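Hyaluronidase (Streptomyces koganeiensis, PDB 4UFQ) degrades hyaluronan by cleaving glycosidic bonds of the polysaccharide, and is probably exported by the bacterium. Local coordinates at the interface of chains A and B. Sequence-based numbering; all coordinates share one arbitrary frame. Chains: chain A/B, Hyaluronidase.

The interface of chains A and B. Residues chain A 42, 52-55; chain B 39-42.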
# COMPACT_ATOMS: atom_id res chain seq x y z
N ILE A 42 -23.33 8.01 -8.42
CA ILE A 42 -22.88 8.19 -9.80
C ILE A 42 -22.68 6.80 -10.40
O ILE A 42 -21.90 6.00 -9.88
CB ILE A 42 -21.58 9.03 -9.88
CG1 ILE A 42 -21.81 10.43 -9.29
CG2 ILE A 42 -21.09 9.12 -11.32
CD1 ILE A 42 -20.56 11.32 -9.28
N ALA A 52 -16.17 6.02 -18.07
CA ALA A 52 -16.02 5.79 -16.64
C ALA A 52 -17.31 6.21 -15.93
O ALA A 52 -18.22 6.75 -16.56
CB ALA A 52 -14.84 6.59 -16.10
N ALA A 53 -17.39 5.95 -14.63
CA ALA A 53 -18.47 6.49 -13.81
C ALA A 53 -18.12 7.94 -13.46
O ALA A 53 -18.91 8.87 -13.67
CB ALA A 53 -18.65 5.65 -12.55
N LEU A 54 -16.90 8.14 -12.97
CA LEU A 54 -16.49 9.43 -12.45
C LEU A 54 -15.08 9.79 -12.88
O LEU A 54 -14.14 9.01 -12.72
CB LEU A 54 -16.63 9.45 -10.93
CG LEU A 54 -16.27 10.76 -10.23
CD1 LEU A 54 -17.15 11.91 -10.74
CD2 LEU A 54 -16.41 10.61 -8.73
N ASN A 55 -14.96 10.99 -13.43
CA ASN A 55 -13.71 11.53 -13.93
C ASN A 55 -13.41 12.85 -13.21
O ASN A 55 -14.14 13.83 -13.41
CB ASN A 55 -13.83 11.74 -15.44
CG ASN A 55 -12.55 12.23 -16.07
OD1 ASN A 55 -11.45 11.85 -15.66
ND2 ASN A 55 -12.69 13.10 -17.08
N ALA B 39 -20.15 9.09 -16.80
CA ALA B 39 -21.40 9.48 -16.14
C ALA B 39 -21.26 10.87 -15.53
O ALA B 39 -22.23 11.65 -15.51
CB ALA B 39 -21.81 8.47 -15.09
N ALA B 40 -20.06 11.20 -15.07
CA ALA B 40 -19.82 12.51 -14.48
C ALA B 40 -18.36 12.94 -14.61
O ALA B 40 -17.45 12.14 -14.43
CB ALA B 40 -20.21 12.50 -13.02
N THR B 41 -18.16 14.22 -14.91
CA THR B 41 -16.84 14.83 -14.86
C THR B 41 -16.87 16.02 -13.90
O THR B 41 -17.77 16.87 -13.99
CB THR B 41 -16.37 15.29 -16.27
OG1 THR B 41 -16.23 14.14 -17.12
CG2 THR B 41 -15.04 16.02 -16.20
N ILE B 42 -15.90 16.05 -12.99
CA ILE B 42 -15.72 17.15 -12.05
C ILE B 42 -14.32 17.71 -12.25
O ILE B 42 -13.33 16.98 -12.14
CB ILE B 42 -15.94 16.70 -10.58
CG1 ILE B 42 -17.36 16.16 -10.39
CG2 ILE B 42 -15.66 17.85 -9.62
CD1 ILE B 42 -17.66 15.64 -8.98
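A:Asn55 is gripped through its backbone by B:Ala40 and B:Ile42, its N giving a hydrogen bond to B:Ala40 O (2.9 Å) and its O taking one from B:Ile42 N (2.9 Å), as strand 54-58 of chain A pairs in parallel with strand 40-44 of chain B. The second bond is the straighter, 163° at the hydrogen. Just ahead of the strands B:Ala39 N reaches A:Ala52 O at 3.0 Å; the bond from B:Ala40 N, at the strand's first residue, to A:Ala53 O is weak. On one face of the paired strands the methyl of B:Ala40 is met by A:Leu54 CD1 at 3.9 Å and by A:Ile42, reaching in from strand 40-44 of chain A. With CG1 beside its backbone N (chi1 -60°), A:Ile42 turns CG2 to the methyls of B:Ala39 and B:Ala40, and CD1 to the latter. The opposite face carries A:Asn55 and B:Thr41, side by side and pointing the same way. B:Thr41 turns OG1 beside its backbone N (chi1 -63°), and this hydroxyl lies 3.7 Å from A:Asn55 ND2, a contact rather than a bond; its CG2 is 3.9 Å from the same ND2. An alanine in place of B:Thr41 removes both branches and would probably leave the A:Asn55 amide without the groups beside it and freer to turn. The patch thus illustrates how interchain strand pairing, with alanine methyls packed against leucine and isoleucine branches, can join subunits, here probably helping to hold together the intertwined trimer typical of HylP-type hyaluronidases.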